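Local atomic coordinates of arginase 1, mitochondrial (PDB entry 6VSU), a protein that hydrolyses L-arginine to urea and L-ornithine, and agmatine to urea and putrescine, using two manganese ions in each subunit of a homohexamer. Residues E83-L93 with R313-K321; A165-F173 with I204-F215. All coordinates share one frame; numbering follows the deposited sequence.

Contact 1. Residues E83-L93 with R313-K321; sequences EGKELKDPRVL and RELAAKISK
Leu87 sets its CD1 methyl over the centre of one face of the Arg313 guanidinium, 3.4 Å from CZ, and the two side chains cross at about a right angle. The bend at chi3 of Arg313 (55°) turns NE back toward its own CB, so this one methyl touches both the aliphatic chain and the flat head. A branched leucine suits the spot, because its CD2 is left to reach toward Ala316. The head also donates from NH2 to the carbonyl of Asn78, a residue that binds ornithine.

Lys85 runs as an extended chain along the last turn of helix 303-319, its CD near the CB of Ala317. Its NZ donates to Ala317 O at 3.0 Å, in the carbonyl plane, and lies 2.8 Å from Ser320 O. Where the helix ends, Ser320 OG donates to Val92 O at 2.6 Å, lying 27° out of that carbonyl's plane. The small Ala316 lets Leu93 CD1 come within 4.1 Å of its CB.

Glu83 meets the helix through water: OE1 takes protons from three waters, which reach Glu314 O, Glu314 OE1 and Ala317 O. The last carbonyls of a helix, such as Ala317 O, lack amide partners further along it. The lysine ammonium and a water serve Ala317 O, while in the other direction the Ser320 hydroxyl serves a loop carbonyl. The negative end of the helix dipole probably also favours the positive ammonium.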
loop_
_atom_site.group_PDB
_atom_site.type_symbol
_atom_site.label_atom_id
_atom_site.label_comp_id
_atom_site.label_asym_id
_atom_site.label_seq_id
_atom_site.Cartn_x
_atom_site.Cartn_y
_atom_site.Cartn_z
ATOM N N GLU E 83 -16.796 10.655 26.574
ATOM C CA GLU E 83 -17.550 11.214 27.729
ATOM C C GLU E 83 -18.312 10.123 28.494
ATOM O O GLU E 83 -18.773 10.430 29.587
ATOM C CB GLU E 83 -18.441 12.381 27.312
ATOM C CG GLU E 83 -17.670 13.647 27.001
ATOM C CD GLU E 83 -18.437 14.649 26.155
ATOM O OE1 GLU E 83 -19.248 14.210 25.315
ATOM O OE2 GLU E 83 -18.229 15.861 26.349
ATOM N N GLY E 84 -18.525 8.942 27.910
ATOM C CA GLY E 84 -19.128 7.854 28.696
ATOM C C GLY E 84 -20.509 7.437 28.206
ATOM O O GLY E 84 -21.087 6.550 28.843
ATOM N N LYS E 85 -20.975 7.907 27.051
ATOM C CA LYS E 85 -22.284 7.454 26.505
ATOM C C LYS E 85 -22.134 6.076 25.869
ATOM O O LYS E 85 -21.074 5.769 25.338
ATOM C CB LYS E 85 -22.868 8.500 25.574
ATOM C CG LYS E 85 -23.218 9.731 26.382
ATOM C CD LYS E 85 -24.324 10.508 25.858
ATOM C CE LYS E 85 -24.873 11.509 26.856
ATOM N NZ LYS E 85 -25.569 12.563 26.077
ATOM N N GLU E 86 -23.193 5.292 25.982
ATOM C CA GLU E 86 -23.262 3.898 25.520
ATOM C C GLU E 86 -23.994 3.882 24.173
ATOM O O GLU E 86 -25.218 4.114 24.144
ATOM C CB GLU E 86 -23.937 3.065 26.609
ATOM C CG GLU E 86 -24.096 1.588 26.247
ATOM C CD GLU E 86 -22.808 0.910 25.792
ATOM O OE1 GLU E 86 -21.885 0.722 26.683
ATOM O OE2 GLU E 86 -22.664 0.723 24.534
ATOM N N LEU E 87 -23.245 3.574 23.116
ATOM C CA LEU E 87 -23.684 3.627 21.706
ATOM C C LEU E 87 -24.622 2.463 21.406
ATOM O O LEU E 87 -25.383 2.589 20.464
ATOM C CB LEU E 87 -22.450 3.589 20.794
ATOM C CG LEU E 87 -21.607 4.851 20.784
ATOM C CD1 LEU E 87 -20.282 4.595 20.096
ATOM C CD2 LEU E 87 -22.359 6.012 20.109
ATOM N N LYS E 88 -24.637 1.401 22.197
ATOM C CA LYS E 88 -25.615 0.306 22.000
ATOM C C LYS E 88 -26.983 0.659 22.580
ATOM O O LYS E 88 -27.896 -0.130 22.305
ATOM C CB LYS E 88 -25.117 -0.988 22.642
ATOM C CG LYS E 88 -23.908 -1.591 21.962
ATOM C CD LYS E 88 -23.276 -2.633 22.816
ATOM C CE LYS E 88 -22.071 -3.230 22.121
ATOM N NZ LYS E 88 -21.383 -4.104 23.106
ATOM N N ASP E 89 -27.109 1.727 23.374
ATOM C CA ASP E 89 -28.421 2.319 23.791
ATOM C C ASP E 89 -29.042 3.060 22.611
ATOM O O ASP E 89 -28.486 4.021 22.099
ATOM C CB ASP E 89 -28.231 3.248 24.976
ATOM C CG ASP E 89 -29.477 3.674 25.697
ATOM O OD1 ASP E 89 -30.594 3.526 25.111
ATOM O OD2 ASP E 89 -29.310 4.191 26.844
ATOM N N PRO E 90 -30.161 2.568 22.055
ATOM C CA PRO E 90 -30.858 3.255 20.959
ATOM C C PRO E 90 -31.168 4.730 21.241
ATOM O O PRO E 90 -31.161 5.548 20.301
ATOM C CB PRO E 90 -32.171 2.488 20.813
ATOM C CG PRO E 90 -31.890 1.106 21.397
ATOM C CD PRO E 90 -30.820 1.309 22.466
ATOM N N ARG E 91 -31.384 5.075 22.504
ATOM C CA ARG E 91 -31.609 6.478 22.902
ATOM C C ARG E 91 -30.352 7.304 22.655
ATOM O O ARG E 91 -30.494 8.549 22.501
ATOM C CB ARG E 91 -31.987 6.586 24.368
ATOM C CG ARG E 91 -33.338 5.957 24.620
ATOM C CD ARG E 91 -33.672 5.770 26.084
ATOM N NE ARG E 91 -32.606 4.999 26.711
ATOM C CZ ARG E 91 -32.642 4.563 27.947
ATOM N NH1 ARG E 91 -33.722 4.728 28.688
ATOM N NH2 ARG E 91 -31.606 3.911 28.427
ATOM N N VAL E 92 -29.186 6.676 22.601
ATOM C CA VAL E 92 -27.913 7.369 22.238
ATOM C C VAL E 92 -27.683 7.333 20.729
ATOM O O VAL E 92 -27.313 8.371 20.142
ATOM C CB VAL E 92 -26.726 6.742 22.970
ATOM C CG1 VAL E 92 -25.412 7.343 22.505
ATOM C CG2 VAL E 92 -26.889 6.897 24.477
ATOM N N LEU E 93 -27.886 6.181 20.096
ATOM C CA LEU E 93 -27.655 6.045 18.629
ATOM C C LEU E 93 -28.608 5.010 18.026
ATOM O O LEU E 93 -28.741 3.901 18.539
ATOM C CB LEU E 93 -26.186 5.676 18.392
ATOM C CG LEU E 93 -25.764 5.629 16.920
ATOM C CD1 LEU E 93 -25.861 6.992 16.228
ATOM C CD2 LEU E 93 -24.338 5.086 16.777
ATOM N N ARG E 313 -19.372 9.233 16.359
ATOM C CA ARG E 313 -19.684 8.770 17.725
ATOM C C ARG E 313 -19.716 9.979 18.698
ATOM O O ARG E 313 -20.629 10.022 19.564
ATOM C CB ARG E 313 -18.646 7.727 18.152
ATOM C CG ARG E 313 -18.715 6.379 17.436
ATOM C CD ARG E 313 -17.432 5.606 17.656
ATOM N NE ARG E 313 -17.062 5.408 19.045
ATOM C CZ ARG E 313 -16.942 4.261 19.654
ATOM N NH1 ARG E 313 -17.078 3.112 19.016
ATOM N NH2 ARG E 313 -16.628 4.263 20.928
ATOM N N GLU E 314 -18.716 10.854 18.616
ATOM C CA GLU E 314 -18.624 12.036 19.509
ATOM C C GLU E 314 -19.813 12.973 19.250
ATOM O O GLU E 314 -20.374 13.463 20.209
ATOM C CB GLU E 314 -17.231 12.657 19.403
ATOM C CG GLU E 314 -16.140 11.758 19.960
ATOM C CD GLU E 314 -16.342 11.334 21.402
ATOM O OE1 GLU E 314 -16.549 12.209 22.240
ATOM O OE2 GLU E 314 -16.315 10.139 21.667
ATOM N N LEU E 315 -20.202 13.153 17.987
ATOM C CA LEU E 315 -21.361 14.002 17.655
ATOM C C LEU E 315 -22.610 13.369 18.257
ATOM O O LEU E 315 -23.550 14.090 18.717
ATOM C CB LEU E 315 -21.487 14.142 16.143
ATOM C CG LEU E 315 -20.551 15.156 15.499
ATOM C CD1 LEU E 315 -20.610 15.040 13.965
ATOM C CD2 LEU E 315 -20.861 16.607 15.912
ATOM N N ALA E 316 -22.722 12.052 18.142
ATOM C CA ALA E 316 -23.904 11.349 18.639
ATOM C C ALA E 316 -23.999 11.645 20.142
ATOM O O ALA E 316 -25.092 11.838 20.613
ATOM C CB ALA E 316 -23.810 9.864 18.365
ATOM N N ALA E 317 -22.873 11.604 20.863
ATOM C CA ALA E 317 -22.874 11.779 22.335
ATOM C C ALA E 317 -23.355 13.188 22.667
ATOM O O ALA E 317 -23.956 13.372 23.718
ATOM C CB ALA E 317 -21.500 11.515 22.904
ATOM N N LYS E 318 -23.140 14.127 21.748
ATOM C CA LYS E 318 -23.521 15.533 21.935
ATOM C C LYS E 318 -24.979 15.787 21.533
ATOM O O LYS E 318 -25.653 16.661 22.142
ATOM C CB LYS E 318 -22.574 16.373 21.091
ATOM C CG LYS E 318 -22.701 17.849 21.324
ATOM C CD LYS E 318 -21.481 18.610 20.881
ATOM C CE LYS E 318 -21.484 20.017 21.446
ATOM N NZ LYS E 318 -20.919 19.996 22.797
ATOM N N ILE E 319 -25.428 15.167 20.454
ATOM C CA ILE E 319 -26.822 15.359 19.977
ATOM C C ILE E 319 -27.773 14.661 20.979
ATOM O O ILE E 319 -28.782 15.259 21.346
ATOM C CB ILE E 319 -26.940 14.896 18.509
ATOM C CG1 ILE E 319 -26.092 15.801 17.602
ATOM C CG2 ILE E 319 -28.402 14.784 18.042
ATOM C CD1 ILE E 319 -25.954 15.266 16.192
ATOM N N SER E 320 -27.433 13.478 21.473
ATOM C CA SER E 320 -28.376 12.665 22.275
ATOM C C SER E 320 -28.392 13.196 23.697
ATOM O O SER E 320 -27.331 13.566 24.178
ATOM C CB SER E 320 -28.027 11.220 22.254
ATOM O OG SER E 320 -28.024 10.732 20.930
ATOM N N LYS E 321 -29.552 13.256 24.331
ATOM C CA LYS E 321 -29.636 13.743 25.719
ATOM C C LYS E 321 -30.940 13.280 26.320
ATOM O O LYS E 321 -31.743 12.675 25.594
ATOM C CB LYS E 321 -29.478 15.264 25.754
ATOM C CG LYS E 321 -30.530 16.032 24.988
ATOM C CD LYS E 321 -30.007 17.338 24.474
ATOM C CE LYS E 321 -31.145 18.223 24.030
ATOM N NZ LYS E 321 -30.599 19.459 23.439
ATOM O OXT LYS E 321 -31.054 13.536 27.521
HETATM O O HOH W 1 -19.211 14.787 22.338
HETATM O O HOH W 2 -18.327 11.510 24.328
HETATM O O HOH W 3 -21.804 13.593 25.962
HETATM O O HOH W 4 -30.576 10.145 24.934
#

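Contact 2. Residues A165-F173 with I204-F215; sequences AHPDIYDCF and INQEGREQGKRF. With MN (manganese (II) ion), chain B; MN (manganese (II) ion), chain C; ORN (L-ornithine), chain D.
Gln211 NE2 donates to Ile169 O at 2.8 Å, almost in line with the carbonyl and in its own amide plane; the bend at chi2 (-84°) doubles the chain back over that oxygen. Its OE1 accepts from Arg214 NH1 on a lone pair, which helps fix the amide's rotation. In a second direct hydrogen bond between loop and helix, Glu207, fully extended with CG anti to the backbone N (chi1 -175°), carries OE2 to the amide N of Asp171 at 3.0 Å. Water adds to this: one molecule joins Asp171 OD1, Gln211 NE2 and Arg214 NH1, another Cys172 N and Glu207 OE2.

Among flat groups, the Tyr170 ring has Glu207 OE1 at its edge, 3.4 Å from CD1, with the carboxylate turned 85° from the ring. Phe173 CD1 covers one face. Asn205, the N-cap whose OD1 accepts from Gly208 N, crosses Tyr170 at about a right angle.

Pro167 CG meets Ile204 CD1 at 3.6 Å, Ile169 CG2 rests on Gly208 O and Gln211 CB, and Ile169 CD1 approaches Phe215. Gly208, bare of any side chain, lets Ile204 and Pro167 sit close to the helix backbone.

The loop also supplies part of the active site. His166 ND1 binds one manganese at 2.2 Å and Asp168 OD2 the other, beside Asp164, Asp249, Asp251 and His140, while Tyr170 OH donates to ornithine O at 2.8 Å.

Helix 206-215 therefore backs the active-site loop that follows strand 158-163. Helix 183-189 packs against Gln211 and Phe215, strand 218-221 against Pro167 and Ile204, and Asn78 of a neighbouring subunit against Asn205.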
loop_
_atom_site.group_PDB
_atom_site.type_symbol
_atom_site.label_atom_id
_atom_site.label_comp_id
_atom_site.label_asym_id
_atom_site.label_seq_id
_atom_site.Cartn_x
_atom_site.Cartn_y
_atom_site.Cartn_z
ATOM N N ALA E 165 -11.359 22.504 5.412
ATOM C CA ALA E 165 -10.213 23.202 4.784
ATOM C C ALA E 165 -10.708 24.323 3.810
ATOM O O ALA E 165 -9.938 25.240 3.522
ATOM C CB ALA E 165 -9.299 22.193 4.090
ATOM N N HIS E 166 -11.938 24.211 3.297
ATOM C CA HIS E 166 -12.515 24.947 2.147
ATOM C C HIS E 166 -13.787 25.636 2.595
ATOM O O HIS E 166 -14.569 25.020 3.292
ATOM C CB HIS E 166 -12.868 23.962 1.004
ATOM C CG HIS E 166 -11.723 23.070 0.626
ATOM N ND1 HIS E 166 -11.584 21.765 1.149
ATOM C CD2 HIS E 166 -10.634 23.327 -0.146
ATOM C CE1 HIS E 166 -10.462 21.287 0.705
ATOM N NE2 HIS E 166 -9.860 22.214 -0.099
ATOM N N PRO E 167 -14.084 26.888 2.194
ATOM C CA PRO E 167 -15.343 27.541 2.594
ATOM C C PRO E 167 -16.597 27.065 1.852
ATOM O O PRO E 167 -17.661 27.317 2.296
ATOM C CB PRO E 167 -15.076 29.029 2.340
ATOM C CG PRO E 167 -13.925 29.050 1.406
ATOM C CD PRO E 167 -13.121 27.787 1.568
ATOM N N ASP E 168 -16.422 26.395 0.712
ATOM C CA ASP E 168 -17.513 25.845 -0.139
ATOM C C ASP E 168 -18.580 26.902 -0.463
ATOM O O ASP E 168 -19.795 26.635 -0.355
ATOM C CB ASP E 168 -18.056 24.582 0.519
ATOM C CG ASP E 168 -17.006 23.487 0.549
ATOM O OD1 ASP E 168 -16.046 23.578 -0.231
ATOM O OD2 ASP E 168 -17.170 22.557 1.333
ATOM N N ILE E 169 -18.173 28.065 -0.923
ATOM C CA ILE E 169 -19.112 29.206 -0.990
ATOM C C ILE E 169 -19.023 29.924 -2.332
ATOM O O ILE E 169 -19.564 31.074 -2.465
ATOM C CB ILE E 169 -18.820 30.055 0.237
ATOM C CG1 ILE E 169 -20.096 30.764 0.648
ATOM C CG2 ILE E 169 -17.655 31.013 0.057
ATOM C CD1 ILE E 169 -19.943 31.484 1.969
ATOM N N TYR E 170 -18.413 29.271 -3.320
ATOM C CA TYR E 170 -18.454 29.721 -4.720
ATOM C C TYR E 170 -19.939 29.752 -5.121
ATOM O O TYR E 170 -20.746 28.943 -4.696
ATOM C CB TYR E 170 -17.746 28.762 -5.675
ATOM C CG TYR E 170 -16.258 28.589 -5.549
ATOM C CD1 TYR E 170 -15.392 29.410 -6.252
ATOM C CD2 TYR E 170 -15.710 27.547 -4.824
ATOM C CE1 TYR E 170 -14.020 29.210 -6.243
ATOM C CE2 TYR E 170 -14.337 27.361 -4.775
ATOM C CZ TYR E 170 -13.478 28.184 -5.484
ATOM O OH TYR E 170 -12.107 28.018 -5.475
ATOM N N ASP E 171 -20.278 30.759 -5.888
ATOM C CA ASP E 171 -21.628 30.935 -6.436
ATOM C C ASP E 171 -22.039 29.660 -7.191
ATOM O O ASP E 171 -23.158 29.153 -6.976
ATOM C CB ASP E 171 -21.657 32.173 -7.328
ATOM C CG ASP E 171 -23.023 32.328 -7.949
ATOM O OD1 ASP E 171 -24.010 32.302 -7.187
ATOM O OD2 ASP E 171 -23.081 32.350 -9.170
ATOM N N CYS E 172 -21.177 29.175 -8.072
ATOM C CA CYS E 172 -21.535 28.121 -9.053
ATOM C C CYS E 172 -20.260 27.466 -9.596
ATOM O O CYS E 172 -19.903 27.789 -10.752
ATOM C CB CYS E 172 -22.293 28.732 -10.229
ATOM S SG CYS E 172 -23.237 27.468 -11.099
ATOM N N PHE E 173 -19.591 26.661 -8.765
ATOM C CA PHE E 173 -18.314 25.992 -9.110
ATOM C C PHE E 173 -18.490 25.118 -10.355
ATOM O O PHE E 173 -19.274 24.167 -10.345
ATOM C CB PHE E 173 -17.796 25.131 -7.966
ATOM C CG PHE E 173 -16.319 24.889 -8.093
ATOM C CD1 PHE E 173 -15.432 25.953 -7.965
ATOM C CD2 PHE E 173 -15.828 23.626 -8.394
ATOM C CE1 PHE E 173 -14.062 25.752 -8.118
ATOM C CE2 PHE E 173 -14.459 23.438 -8.573
ATOM C CZ PHE E 173 -13.578 24.502 -8.459
ATOM N N ILE E 204 -8.585 28.966 0.115
ATOM C CA ILE E 204 -9.625 29.975 -0.177
ATOM C C ILE E 204 -9.010 31.006 -1.107
ATOM O O ILE E 204 -7.766 31.267 -1.032
ATOM C CB ILE E 204 -10.155 30.563 1.148
ATOM C CG1 ILE E 204 -11.243 31.616 0.920
ATOM C CG2 ILE E 204 -9.045 31.137 2.002
ATOM C CD1 ILE E 204 -11.985 31.948 2.176
ATOM N N ASN E 205 -9.836 31.547 -1.979
ATOM C CA ASN E 205 -9.367 32.566 -2.944
ATOM C C ASN E 205 -10.221 33.815 -2.783
ATOM O O ASN E 205 -11.092 33.808 -1.925
ATOM C CB ASN E 205 -9.375 32.006 -4.358
ATOM C CG ASN E 205 -10.733 31.605 -4.884
ATOM O OD1 ASN E 205 -11.779 31.706 -4.226
ATOM N ND2 ASN E 205 -10.739 31.204 -6.126
ATOM N N GLN E 206 -10.004 34.814 -3.624
ATOM C CA GLN E 206 -10.710 36.102 -3.512
ATOM C C GLN E 206 -12.215 35.848 -3.597
ATOM O O GLN E 206 -12.898 36.381 -2.690
ATOM C CB GLN E 206 -10.230 37.162 -4.495
ATOM C CG GLN E 206 -10.523 38.589 -3.992
ATOM C CD GLN E 206 -10.229 38.863 -2.514
ATOM O OE1 GLN E 206 -9.157 38.571 -1.965
ATOM N NE2 GLN E 206 -11.215 39.405 -1.816
ATOM N N GLU E 207 -12.690 35.017 -4.549
ATOM C CA GLU E 207 -14.138 34.682 -4.649
ATOM C C GLU E 207 -14.640 34.154 -3.292
ATOM O O GLU E 207 -15.668 34.587 -2.843
ATOM C CB GLU E 207 -14.498 33.732 -5.809
ATOM C CG GLU E 207 -16.023 33.519 -5.923
ATOM C CD GLU E 207 -16.690 32.636 -6.990
ATOM O OE1 GLU E 207 -16.011 32.269 -7.976
ATOM O OE2 GLU E 207 -17.940 32.354 -6.842
ATOM N N GLY E 208 -13.926 33.282 -2.621
ATOM C CA GLY E 208 -14.363 32.776 -1.317
ATOM C C GLY E 208 -14.467 33.883 -0.262
ATOM O O GLY E 208 -15.404 33.782 0.594
ATOM N N ARG E 209 -13.472 34.779 -0.206
ATOM C CA ARG E 209 -13.443 35.899 0.777
ATOM C C ARG E 209 -14.588 36.884 0.501
ATOM O O ARG E 209 -15.291 37.235 1.447
ATOM C CB ARG E 209 -12.074 36.590 0.756
ATOM C CG ARG E 209 -10.908 35.693 1.147
ATOM C CD ARG E 209 -9.557 36.331 0.881
ATOM N NE ARG E 209 -8.431 35.452 1.153
ATOM C CZ ARG E 209 -8.090 35.052 2.364
ATOM N NH1 ARG E 209 -8.800 35.446 3.402
ATOM N NH2 ARG E 209 -7.060 34.252 2.541
ATOM N N GLU E 210 -14.777 37.260 -0.766
ATOM C CA GLU E 210 -15.880 38.146 -1.222
ATOM C C GLU E 210 -17.264 37.556 -0.909
ATOM O O GLU E 210 -18.102 38.268 -0.331
ATOM C CB GLU E 210 -15.770 38.424 -2.706
ATOM C CG GLU E 210 -14.782 39.515 -2.924
ATOM C CD GLU E 210 -15.244 40.791 -2.210
ATOM O OE1 GLU E 210 -16.515 41.082 -2.230
ATOM O OE2 GLU E 210 -14.361 41.454 -1.591
ATOM N N GLN E 211 -17.449 36.282 -1.200
ATOM C CA GLN E 211 -18.705 35.568 -0.849
ATOM C C GLN E 211 -18.893 35.577 0.685
ATOM O O GLN E 211 -20.039 35.778 1.131
ATOM C CB GLN E 211 -18.742 34.142 -1.451
ATOM C CG GLN E 211 -18.949 34.144 -2.956
ATOM C CD GLN E 211 -20.400 34.253 -3.377
ATOM O OE1 GLN E 211 -20.880 35.362 -3.571
ATOM N NE2 GLN E 211 -21.123 33.121 -3.462
ATOM N N GLY E 212 -17.847 35.370 1.482
ATOM C CA GLY E 212 -17.975 35.473 2.957
ATOM C C GLY E 212 -18.472 36.872 3.406
ATOM O O GLY E 212 -19.434 36.940 4.180
ATOM N N LYS E 213 -17.944 37.931 2.813
ATOM C CA LYS E 213 -18.369 39.310 3.121
ATOM C C LYS E 213 -19.818 39.482 2.705
ATOM O O LYS E 213 -20.580 39.948 3.518
ATOM C CB LYS E 213 -17.477 40.323 2.413
ATOM C CG LYS E 213 -16.013 40.219 2.776
ATOM C CD LYS E 213 -15.361 41.534 2.503
ATOM C CE LYS E 213 -13.902 41.554 2.886
ATOM N NZ LYS E 213 -13.320 42.867 2.503
ATOM N N ARG E 214 -20.186 38.976 1.534
ATOM C CA ARG E 214 -21.555 39.133 0.989
ATOM C C ARG E 214 -22.563 38.514 1.958
ATOM O O ARG E 214 -23.692 39.066 2.085
ATOM C CB ARG E 214 -21.670 38.490 -0.396
ATOM C CG ARG E 214 -23.075 38.433 -0.967
ATOM C CD ARG E 214 -23.073 37.970 -2.400
ATOM N NE ARG E 214 -24.399 37.629 -2.871
ATOM C CZ ARG E 214 -24.679 36.584 -3.639
ATOM N NH1 ARG E 214 -23.720 35.751 -4.046
ATOM N NH2 ARG E 214 -25.936 36.373 -3.995
ATOM N N PHE E 215 -22.208 37.433 2.628
ATOM C CA PHE E 215 -23.172 36.712 3.487
ATOM C C PHE E 215 -22.892 36.948 4.966
ATOM O O PHE E 215 -23.617 36.385 5.783
ATOM C CB PHE E 215 -23.197 35.216 3.170
ATOM C CG PHE E 215 -23.685 34.900 1.791
ATOM C CD1 PHE E 215 -24.953 35.265 1.374
ATOM C CD2 PHE E 215 -22.846 34.256 0.897
ATOM C CE1 PHE E 215 -25.388 34.975 0.095
ATOM C CE2 PHE E 215 -23.286 33.956 -0.382
ATOM C CZ PHE E 215 -24.556 34.325 -0.783
HETATM MN MN MN B . -13.089 20.527 2.275
HETATM MN MN MN C . -16.299 20.962 2.011
HETATM N N ORN D . -10.454 23.128 -5.947
HETATM C CA ORN D . -11.645 23.344 -5.088
HETATM C CB ORN D . -11.696 22.280 -3.994
HETATM C CG ORN D . -13.058 22.102 -3.348
HETATM C CD ORN D . -13.057 21.021 -2.283
HETATM N NE ORN D . -14.170 21.073 -1.338
HETATM C C ORN D . -11.590 24.742 -4.461
HETATM O O ORN D . -10.866 25.585 -4.992
HETATM O OXT ORN D . -12.286 24.930 -3.466
HETATM O O HOH W 5 -14.517 21.456 0.950
HETATM O O HOH W 6 -23.862 33.108 -4.465
HETATM O O HOH W 7 -18.606 30.480 -8.914
HETATM O O HOH W 8 -16.383 20.402 -0.349
#

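The two contacts lie on opposite sides of the centre of one arginase-fold chain, their centres 34 Å apart and their nearest atoms about 15 Å. Along the chain, residues 83-93 come first, both segments of contact 2 follow, and 313-321 ends the protein. The eight-stranded parallel sheet runs between: contact 1 leads into strand 93-98 and contact 2 lies beside strand 218-221, the outermost strands of the sheet within the chain. Asn78, bonded to Arg313 at contact 1, comes in the hexamer from a neighbouring subunit to pack on Asn205 at contact 2, so the loop of one subunit probably helps complete the ornithine pocket of the next.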